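Local structure of MxaA (Stigmatella aurantiaca, 4W4T) at residues T240-G245 and Q306-V311; I202-P207 and V378-D383; S342-A347 and D356-L361; M272-S277 and R333-D338. The protein is a myxalamid PKS-NRPS synthetase subunit whose terminal, NADPH-binding reductase domain, the part described here, probably releases the finished chain by reduction to a primary alcohol. All coordinates share one frame; numbering follows the deposited sequence.

Contact 1 (T240-G245 and Q306-V311)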
# COMPACT_ATOMS: atom_id res chain seq x y z
N THR A 240 24.32 -0.06 -25.78
CA THR A 240 24.95 -0.64 -24.60
C THR A 240 23.85 -0.91 -23.58
O THR A 240 22.90 -0.11 -23.44
CB THR A 240 26.05 0.29 -24.00
OG1 THR A 240 25.45 1.38 -23.30
CG2 THR A 240 26.92 0.84 -25.09
N ILE A 241 23.93 -2.05 -22.92
CA ILE A 241 22.94 -2.39 -21.90
C ILE A 241 23.59 -2.45 -20.53
O ILE A 241 24.45 -3.28 -20.29
CB ILE A 241 22.25 -3.72 -22.21
CG1 ILE A 241 21.52 -3.61 -23.56
CG2 ILE A 241 21.30 -4.12 -21.07
CD1 ILE A 241 20.87 -4.91 -24.02
N LEU A 242 23.17 -1.53 -19.66
CA LEU A 242 23.76 -1.37 -18.34
C LEU A 242 22.74 -1.78 -17.28
O LEU A 242 21.66 -1.21 -17.23
CB LEU A 242 24.19 0.09 -18.14
CG LEU A 242 24.99 0.51 -19.37
CD1 LEU A 242 24.73 1.94 -19.80
CD2 LEU A 242 26.45 0.26 -19.11
N ARG A 243 23.10 -2.75 -16.45
CA ARG A 243 22.20 -3.26 -15.42
C ARG A 243 22.74 -2.93 -14.03
O ARG A 243 23.59 -3.65 -13.51
CB ARG A 243 22.03 -4.78 -15.53
CG ARG A 243 21.47 -5.31 -16.83
CD ARG A 243 21.52 -6.85 -16.80
NE ARG A 243 20.81 -7.48 -17.91
CZ ARG A 243 21.01 -8.74 -18.30
NH1 ARG A 243 21.93 -9.50 -17.70
NH2 ARG A 243 20.30 -9.23 -19.31
N PRO A 244 22.27 -1.83 -13.43
CA PRO A 244 22.68 -1.50 -12.06
C PRO A 244 22.11 -2.49 -11.06
O PRO A 244 21.03 -3.01 -11.30
CB PRO A 244 22.09 -0.10 -11.85
CG PRO A 244 21.81 0.42 -13.24
CD PRO A 244 21.40 -0.79 -14.01
N GLY A 245 22.82 -2.73 -9.97
CA GLY A 245 22.28 -3.50 -8.86
C GLY A 245 21.44 -2.63 -7.95
O GLY A 245 20.65 -1.80 -8.40
N GLN A 306 27.13 -4.93 -25.95
CA GLN A 306 27.49 -5.65 -24.73
C GLN A 306 26.58 -5.32 -23.56
O GLN A 306 25.84 -4.35 -23.59
CB GLN A 306 28.94 -5.34 -24.33
CG GLN A 306 29.96 -5.56 -25.44
CD GLN A 306 29.78 -6.88 -26.14
OE1 GLN A 306 29.85 -7.95 -25.52
NE2 GLN A 306 29.53 -6.83 -27.44
N THR A 307 26.66 -6.15 -22.51
CA THR A 307 25.86 -5.99 -21.30
C THR A 307 26.79 -5.94 -20.10
O THR A 307 27.74 -6.71 -20.03
CB THR A 307 24.84 -7.15 -21.16
OG1 THR A 307 23.89 -7.08 -22.23
CG2 THR A 307 24.09 -7.12 -19.80
N TYR A 308 26.54 -5.01 -19.17
CA TYR A 308 27.38 -4.88 -17.98
C TYR A 308 26.57 -4.87 -16.70
O TYR A 308 25.51 -4.25 -16.63
CB TYR A 308 28.25 -3.62 -18.07
CG TYR A 308 29.14 -3.65 -19.30
CD1 TYR A 308 30.37 -4.28 -19.27
CD2 TYR A 308 28.71 -3.07 -20.49
CE1 TYR A 308 31.18 -4.33 -20.40
CE2 TYR A 308 29.51 -3.11 -21.62
CZ TYR A 308 30.74 -3.74 -21.57
OH TYR A 308 31.54 -3.78 -22.70
N HIS A 309 27.07 -5.57 -15.70
CA HIS A 309 26.45 -5.60 -14.39
C HIS A 309 27.12 -4.58 -13.50
O HIS A 309 28.27 -4.76 -13.09
CB HIS A 309 26.53 -6.99 -13.79
CG HIS A 309 25.61 -7.98 -14.44
ND1 HIS A 309 25.74 -9.34 -14.28
CD2 HIS A 309 24.55 -7.80 -15.27
CE1 HIS A 309 24.79 -9.96 -14.97
NE2 HIS A 309 24.06 -9.04 -15.57
N LEU A 310 26.41 -3.49 -13.23
CA LEU A 310 26.98 -2.44 -12.40
C LEU A 310 26.59 -2.70 -10.96
O LEU A 310 25.70 -2.06 -10.40
CB LEU A 310 26.52 -1.06 -12.87
CG LEU A 310 26.79 -0.83 -14.36
CD1 LEU A 310 26.45 0.62 -14.76
CD2 LEU A 310 28.24 -1.17 -14.70
N VAL A 311 27.27 -3.69 -10.38
CA VAL A 311 27.04 -4.15 -9.03
C VAL A 311 28.34 -4.08 -8.26
O VAL A 311 29.42 -4.05 -8.84
CB VAL A 311 26.51 -5.60 -9.00
CG1 VAL A 311 25.20 -5.71 -9.81
CG2 VAL A 311 27.57 -6.54 -9.58
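Gln306 O accepts the backbone N of Ile241 at 3.1 Å, the first of five main-chain bonds that set strands 239-248 and 307-310 parallel, as neighbours in the main sheet of the Rossmann fold. Opposite Ile241, Thr307 OG1 is bonded to Arg230; chi1 of -66° sets it beside the backbone N and leaves CG2 anti to that nitrogen, over one face of the Arg243 guanidinium, 3.8 Å from Arg243 CZ. Tyr308 turns to the other side of the sheet, where its CD2 is 4.3 Å from Leu242 CD2. His309 runs alongside Arg243, the two pointing the same way with ring and guanidinium planes 23° apart, and Arg243 NH1 donates to His309 NE2 at 3.0 Å in the plane of both groups. A leucine in place of Arg243 would probably leave His309 NE2 without its donor and Glu226 without its salt-bridge partner. Leu310 CD1 packs 4.1 Å from Leu242 CB, beside Pro244, which lies near the NADPH-binding residues Leu67 and Asn149. Val311 CG1 closes on Gly245 CA at 3.8 Å. With NE2 accepting from arginine and ND1 bonded to Asp380 O, the imidazole is probably neutral with its proton on ND1, its rotation fixed by both nitrogens.

Contact 2 (I202-P207 and V378-D383)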
# COMPACT_ATOMS: atom_id res chain seq x y z
N ILE A 202 25.35 -14.57 -11.76
CA ILE A 202 24.86 -14.65 -13.12
C ILE A 202 25.76 -13.82 -14.03
O ILE A 202 26.08 -12.67 -13.73
CB ILE A 202 23.40 -14.18 -13.22
CG1 ILE A 202 22.50 -15.12 -12.42
CG2 ILE A 202 22.94 -14.13 -14.69
CD1 ILE A 202 21.05 -14.69 -12.35
N ARG A 203 26.20 -14.43 -15.13
CA ARG A 203 27.14 -13.79 -16.04
C ARG A 203 26.47 -12.72 -16.88
O ARG A 203 25.31 -12.86 -17.26
CB ARG A 203 27.81 -14.80 -16.96
CG ARG A 203 28.67 -15.83 -16.25
CD ARG A 203 29.26 -16.79 -17.27
NE ARG A 203 29.86 -16.06 -18.38
CZ ARG A 203 31.09 -15.57 -18.36
NH1 ARG A 203 31.86 -15.72 -17.28
NH2 ARG A 203 31.56 -14.92 -19.42
N GLU A 204 27.22 -11.67 -17.17
CA GLU A 204 26.75 -10.57 -17.98
C GLU A 204 26.38 -11.03 -19.39
O GLU A 204 25.46 -10.47 -19.99
CB GLU A 204 27.82 -9.47 -18.03
CG GLU A 204 28.00 -8.80 -16.66
CD GLU A 204 29.37 -8.22 -16.43
OE1 GLU A 204 30.37 -8.97 -16.54
OE2 GLU A 204 29.45 -7.01 -16.11
N ASP A 205 27.06 -12.05 -19.91
CA ASP A 205 26.78 -12.51 -21.27
C ASP A 205 25.77 -13.66 -21.34
O ASP A 205 25.57 -14.26 -22.39
CB ASP A 205 28.07 -12.92 -21.99
CG ASP A 205 28.80 -14.04 -21.28
OD1 ASP A 205 28.22 -14.74 -20.43
OD2 ASP A 205 30.00 -14.24 -21.60
N GLU A 206 25.15 -13.97 -20.21
CA GLU A 206 24.13 -15.01 -20.21
C GLU A 206 22.84 -14.48 -20.80
O GLU A 206 22.35 -13.43 -20.37
CB GLU A 206 23.90 -15.53 -18.79
CG GLU A 206 22.99 -16.74 -18.74
CD GLU A 206 23.59 -17.96 -19.42
OE1 GLU A 206 24.84 -18.06 -19.46
OE2 GLU A 206 22.82 -18.80 -19.92
N PRO A 207 22.28 -15.20 -21.78
CA PRO A 207 21.00 -14.84 -22.40
C PRO A 207 19.88 -14.74 -21.36
O PRO A 207 19.92 -15.44 -20.34
CB PRO A 207 20.73 -16.00 -23.37
CG PRO A 207 22.08 -16.55 -23.67
CD PRO A 207 22.87 -16.40 -22.41
N VAL A 378 22.46 -12.65 -7.38
CA VAL A 378 23.90 -12.46 -7.31
C VAL A 378 24.43 -12.40 -8.73
O VAL A 378 24.13 -13.28 -9.52
CB VAL A 378 24.58 -13.60 -6.52
CG1 VAL A 378 26.07 -13.34 -6.38
CG2 VAL A 378 23.92 -13.75 -5.18
N CYS A 379 25.19 -11.35 -9.03
CA CYS A 379 25.66 -11.07 -10.39
C CYS A 379 27.17 -11.07 -10.50
O CYS A 379 27.86 -10.55 -9.62
CB CYS A 379 25.16 -9.70 -10.87
SG CYS A 379 23.40 -9.68 -11.06
N ASP A 380 27.67 -11.64 -11.59
CA ASP A 380 29.08 -11.52 -11.93
C ASP A 380 29.32 -10.19 -12.63
O ASP A 380 28.44 -9.70 -13.33
CB ASP A 380 29.53 -12.68 -12.81
CG ASP A 380 31.02 -12.65 -13.10
OD1 ASP A 380 31.80 -12.96 -12.18
OD2 ASP A 380 31.40 -12.29 -14.23
N SER A 381 30.51 -9.61 -12.45
CA SER A 381 30.81 -8.31 -13.06
C SER A 381 32.18 -8.28 -13.73
O SER A 381 32.78 -7.21 -13.91
CB SER A 381 30.70 -7.20 -12.02
OG SER A 381 31.49 -7.48 -10.87
N GLY A 382 32.67 -9.46 -14.11
CA GLY A 382 34.01 -9.59 -14.66
C GLY A 382 34.23 -8.79 -15.94
O GLY A 382 35.31 -8.25 -16.13
N ASP A 383 33.21 -8.71 -16.80
CA ASP A 383 33.32 -7.92 -18.03
C ASP A 383 33.38 -6.42 -17.74
O ASP A 383 34.09 -5.67 -18.41
CB ASP A 383 32.17 -8.23 -18.98
CG ASP A 383 32.20 -9.66 -19.48
OD1 ASP A 383 33.25 -10.31 -19.30
OD2 ASP A 383 31.20 -10.12 -20.06
O HOH W 1 30.01 -11.57 -16.30
O HOH W 2 30.01 -12.44 -19.02
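Glu204 and Asp383 slide past each other in opposite directions, their carboxylate planes 18° apart. What brings them together is backbone: Glu204 OE1 uses its syn lone pair to accept Asp383 N at 2.9 Å, in the first turn of helix 382-388. The other oxygen, OE2, is bonded to Thr384 OG1 and to His309 N. Water 1 donates to Glu204 OE1 at 2.6 Å and to Asp380 OD2, and accepts from Glu204 N. Asp380, with CG anti to its N (chi1 -176°), turns OD2 back onto Gly382 N at 3.1 Å in an Asx turn. Arg203 grips Asp205 side-on, NE to OD1 and NH2 to OD2, the latter at 2.8 Å; water 2 accepts from Asp205 N and donates to Asp383 OD2 at 2.8 Å. Behind these groups the two segments share a single backbone bridge, Ile202 with Cys379, bonded Ile202 N to Val378 O and Asp380 N to Ile202 O, each at 2.9 Å. The loop holding 202-207, between strand 185-188 and helix 217-234, is thus tied to the start of helix 382-388, at the surface and away from the NADPH-binding residues. A glutamine in place of Glu204 would probably lose the charge facing the helix start and, whichever way its amide turned, set an N-H against a backbone donor, His309 N or Asp383 N. Glu204 OE1 is 3.8 Å from Asp383 OD2, and Asp380 OD2 is close too; this cluster of acids would be expected to raise their proton affinity, an effect that the donating waters and the helix N-terminus probably offset.

Contact 3 (S342-A347 and D356-L361); sequences SELGSA and DLLMFL
Leu344 meets Leu357, Leu358 and Leu361 with no ring, amide or carboxylate between them; the one aromatic ring here, Phe360, is directed elsewhere and has Leu357 O in plane at its edge. The contact is therefore a matter of methyl branches. Leu344 holds CG anti to its backbone N (chi1 -180°), which extends the side chain toward helix 352-362. Its CD2 does most of the touching: 3.7 Å from Leu361 CD1, 3.8 Å from Leu358 CA and 4.0 Å from Leu357 CG. The Leu344 side chain crosses those of Leu357 and Leu361 at about a right angle, whereas Leu344 and Leu358 slide past each other in opposite directions. Leu358 answers with CD2, set 3.7 Å from Gly345 CA, where Gly345 CA and Leu358 CA, the nearest CA pair, are 6.6 Å apart. The segment axes pass at 9.5 Å with 142° between their directions, as in a helical hairpin, and Met272 of helix 261-272 packs on Leu344. Gly345 O is hydrogen-bonded to Ser161 OG of the second subunit, whose Pro158 packs on Leu358. No polar bond joins the two segments, so they are held by dispersion and burial of apolar surface, while at least one backbone carbonyl, Gly345 O, bonds to the second subunit.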
# COMPACT_ATOMS: atom_id res chain seq x y z
N SER A 342 7.36 -10.46 11.57
CA SER A 342 6.20 -10.50 12.46
C SER A 342 6.22 -9.31 13.42
O SER A 342 5.18 -8.73 13.72
CB SER A 342 6.15 -11.82 13.22
OG SER A 342 5.24 -11.72 14.30
N GLU A 343 7.41 -8.93 13.88
CA GLU A 343 7.52 -7.74 14.72
C GLU A 343 7.20 -6.47 13.93
O GLU A 343 6.65 -5.51 14.48
CB GLU A 343 8.92 -7.64 15.35
CG GLU A 343 9.23 -8.82 16.23
CD GLU A 343 10.12 -8.50 17.42
OE1 GLU A 343 10.69 -7.38 17.48
OE2 GLU A 343 10.27 -9.38 18.29
N LEU A 344 7.54 -6.46 12.64
CA LEU A 344 7.20 -5.32 11.80
C LEU A 344 5.68 -5.19 11.72
O LEU A 344 5.13 -4.11 11.88
CB LEU A 344 7.81 -5.48 10.40
CG LEU A 344 7.57 -4.36 9.38
CD1 LEU A 344 8.08 -3.02 9.87
CD2 LEU A 344 8.23 -4.72 8.05
N GLY A 345 5.01 -6.32 11.49
CA GLY A 345 3.56 -6.34 11.38
C GLY A 345 2.91 -5.84 12.66
O GLY A 345 1.97 -5.04 12.62
N SER A 346 3.44 -6.29 13.79
CA SER A 346 2.93 -5.86 15.09
C SER A 346 3.17 -4.36 15.30
O SER A 346 2.30 -3.64 15.79
CB SER A 346 3.59 -6.69 16.19
OG SER A 346 3.40 -6.09 17.45
N ALA A 347 4.35 -3.88 14.91
CA ALA A 347 4.67 -2.47 15.04
C ALA A 347 3.78 -1.60 14.16
O ALA A 347 3.46 -0.46 14.49
CB ALA A 347 6.14 -2.23 14.71
N ASP A 356 3.73 1.09 5.99
CA ASP A 356 4.11 1.34 4.60
C ASP A 356 5.24 0.41 4.15
O ASP A 356 5.23 -0.11 3.04
CB ASP A 356 4.53 2.80 4.40
CG ASP A 356 3.37 3.78 4.55
OD1 ASP A 356 2.19 3.33 4.56
OD2 ASP A 356 3.63 5.00 4.64
N LEU A 357 6.21 0.20 5.04
CA LEU A 357 7.34 -0.68 4.77
C LEU A 357 6.88 -2.14 4.66
O LEU A 357 7.33 -2.89 3.80
CB LEU A 357 8.40 -0.54 5.88
CG LEU A 357 9.52 -1.58 5.93
CD1 LEU A 357 10.30 -1.61 4.62
CD2 LEU A 357 10.46 -1.30 7.10
N LEU A 358 5.96 -2.52 5.53
CA LEU A 358 5.45 -3.88 5.56
C LEU A 358 4.79 -4.29 4.23
O LEU A 358 4.90 -5.45 3.82
CB LEU A 358 4.45 -4.02 6.70
CG LEU A 358 3.79 -5.37 6.94
CD1 LEU A 358 4.80 -6.38 7.44
CD2 LEU A 358 2.66 -5.19 7.95
N MSE A 359 4.12 -3.35 3.57
CA MSE A 359 3.47 -3.63 2.29
C MSE A 359 4.44 -4.24 1.30
O MSE A 359 4.15 -5.23 0.64
CB MSE A 359 2.86 -2.36 1.69
CG MSE A 359 1.71 -1.76 2.48
SE MSE A 359 0.44 -3.14 3.07
CE MSE A 359 1.15 -3.43 4.86
N PHE A 360 5.61 -3.61 1.19
CA PHE A 360 6.67 -4.08 0.30
C PHE A 360 7.09 -5.54 0.56
O PHE A 360 7.29 -6.30 -0.37
CB PHE A 360 7.88 -3.15 0.40
CG PHE A 360 7.61 -1.74 -0.10
CD1 PHE A 360 7.79 -1.42 -1.44
CD2 PHE A 360 7.18 -0.75 0.77
CE1 PHE A 360 7.54 -0.13 -1.90
CE2 PHE A 360 6.93 0.54 0.32
CZ PHE A 360 7.11 0.85 -1.02
N LEU A 361 7.21 -5.93 1.83
CA LEU A 361 7.80 -7.23 2.13
C LEU A 361 6.80 -8.39 2.19
O LEU A 361 7.19 -9.55 2.13
CB LEU A 361 8.57 -7.16 3.46
CG LEU A 361 9.45 -5.92 3.66
CD1 LEU A 361 10.09 -5.95 5.04
CD2 LEU A 361 10.52 -5.80 2.57

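Contact 4 (M272-S277 and R333-D338)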
# COMPACT_ATOMS: atom_id res chain seq x y z
N MSE A 272 12.72 0.17 15.38
CA MSE A 272 12.29 -0.99 16.16
C MSE A 272 13.38 -1.53 17.06
O MSE A 272 13.10 -2.21 18.04
CB MSE A 272 11.82 -2.12 15.24
CG MSE A 272 10.60 -1.74 14.43
SE MSE A 272 9.92 -3.33 13.55
CE MSE A 272 11.17 -3.38 12.09
N GLY A 273 14.63 -1.26 16.70
CA GLY A 273 15.76 -1.75 17.47
C GLY A 273 16.06 -3.21 17.15
O GLY A 273 16.72 -3.90 17.93
N VAL A 274 15.56 -3.69 16.02
CA VAL A 274 15.78 -5.07 15.63
C VAL A 274 15.96 -5.22 14.12
O VAL A 274 15.30 -4.53 13.33
CB VAL A 274 14.63 -5.97 16.14
CG1 VAL A 274 13.30 -5.57 15.50
CG2 VAL A 274 14.95 -7.42 15.86
N ALA A 275 16.87 -6.10 13.71
CA ALA A 275 17.15 -6.31 12.29
C ALA A 275 17.10 -7.81 11.99
O ALA A 275 17.31 -8.63 12.89
CB ALA A 275 18.52 -5.74 11.93
N PRO A 276 16.81 -8.16 10.73
CA PRO A 276 16.66 -9.58 10.37
C PRO A 276 17.98 -10.23 10.00
O PRO A 276 18.81 -9.59 9.35
CB PRO A 276 15.73 -9.53 9.16
CG PRO A 276 16.07 -8.25 8.50
CD PRO A 276 16.41 -7.28 9.61
N SER A 277 18.18 -11.47 10.40
CA SER A 277 19.30 -12.23 9.86
C SER A 277 18.81 -12.85 8.56
O SER A 277 17.94 -13.71 8.56
CB SER A 277 19.81 -13.29 10.84
OG SER A 277 18.77 -14.15 11.26
N ARG A 333 19.01 -5.63 17.89
CA ARG A 333 18.88 -7.05 18.17
C ARG A 333 18.69 -7.76 16.85
O ARG A 333 18.12 -7.20 15.92
CB ARG A 333 17.69 -7.33 19.10
CG ARG A 333 17.71 -6.59 20.41
CD ARG A 333 16.61 -7.10 21.35
NE ARG A 333 15.32 -7.16 20.67
CZ ARG A 333 14.53 -6.11 20.46
NH1 ARG A 333 14.90 -4.91 20.89
NH2 ARG A 333 13.38 -6.26 19.81
N VAL A 334 19.18 -8.99 16.74
CA VAL A 334 18.97 -9.74 15.51
C VAL A 334 17.95 -10.85 15.71
O VAL A 334 17.99 -11.58 16.70
CB VAL A 334 20.28 -10.35 14.99
CG1 VAL A 334 20.02 -11.10 13.69
CG2 VAL A 334 21.28 -9.25 14.74
N LEU A 335 17.04 -10.97 14.75
CA LEU A 335 16.03 -12.01 14.75
C LEU A 335 15.96 -12.71 13.40
O LEU A 335 16.20 -12.09 12.36
CB LEU A 335 14.66 -11.43 15.05
CG LEU A 335 14.32 -10.85 16.41
CD1 LEU A 335 12.94 -10.22 16.30
CD2 LEU A 335 14.34 -11.95 17.47
N PRO A 336 15.61 -14.01 13.41
CA PRO A 336 15.28 -14.70 12.17
C PRO A 336 14.30 -13.86 11.34
O PRO A 336 13.47 -13.17 11.94
CB PRO A 336 14.64 -16.00 12.65
CG PRO A 336 15.23 -16.24 13.99
CD PRO A 336 15.48 -14.88 14.59
N TYR A 337 14.41 -13.91 10.02
CA TYR A 337 13.63 -13.02 9.16
C TYR A 337 12.12 -13.11 9.40
O TYR A 337 11.42 -12.09 9.37
CB TYR A 337 13.90 -13.29 7.68
CG TYR A 337 13.12 -12.35 6.79
CD1 TYR A 337 13.52 -11.04 6.62
CD2 TYR A 337 11.96 -12.77 6.15
CE1 TYR A 337 12.81 -10.17 5.84
CE2 TYR A 337 11.23 -11.90 5.36
CZ TYR A 337 11.66 -10.60 5.21
OH TYR A 337 10.95 -9.73 4.42
N ASP A 338 11.62 -14.32 9.61
CA ASP A 338 10.19 -14.48 9.83
C ASP A 338 9.73 -13.82 11.12
O ASP A 338 8.66 -13.19 11.16
CB ASP A 338 9.82 -15.96 9.80
CG ASP A 338 10.18 -16.62 8.48
OD1 ASP A 338 9.70 -16.12 7.42
OD2 ASP A 338 10.95 -17.60 8.49
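Gly273 O accepts Arg333 N at 2.9 Å, and three further main-chain bonds follow in parallel register: Ala275 N to Arg333 O at 2.8 Å, Leu335 N to Ala275 O at 3.0 Å and Ser277 N to Leu335 O at 2.9 Å. The bond from Ala275 N to Arg333 O runs nearly straight off the carbonyl, with a C=O...N angle of 176°, while the Ser277 donor is tilted from the carbonyl plane. Gly273, with positive phi, is the C-prime residue of the Schellman motif ending helix 261-272, so the strand starts directly from the helix. Arg333 is bent at chi3 (-49°), which folds its guanidinium back until one face lies over Gly273 O, 3.6 Å from NH1, without a hydrogen bond; NH2 has a long, weak ion pair with Glu343. On the same side of the sheet Val274 and Leu335 cross at about a right angle, and Val274 CG2 presses on Leu335 CD1 at 3.5 Å, tighter than usual. Further along, Pro276 CB meets the edge of the Tyr337 ring, 3.7 Å from CD1. The reverse side joins Val334 CG1 to Ser277 CB at 3.6 Å, near Trp322. Such a two-stranded parallel sheet, one strand leaving helix 261-272 and the other leading into helix 337-348, is consistent with the C-terminal subdomain of an extended short-chain dehydrogenase, apart from the Rossmann sheet.

The four contacts fall into two groups some 31 to 33 Å apart, centre to centre. Contact 1 pairs strands 239-248 and 307-310 within the main sheet, and contact 2 lies beside it, with centres 9 Å apart; His309 of contact 1 is bonded to Glu204 and Asp380 of contact 2. Contacts 3 and 4, with centres 12 Å apart, share helix 337-348 and belong to the smaller helical part with its two-stranded sheet. Along the chain, contact 2 encloses the other three, contacts 1 and 4 interleave, and contact 3 opens after contact 4 closes. The chain thus passes from the Rossmann part to the smaller one and back more than once, tying the two together covalently.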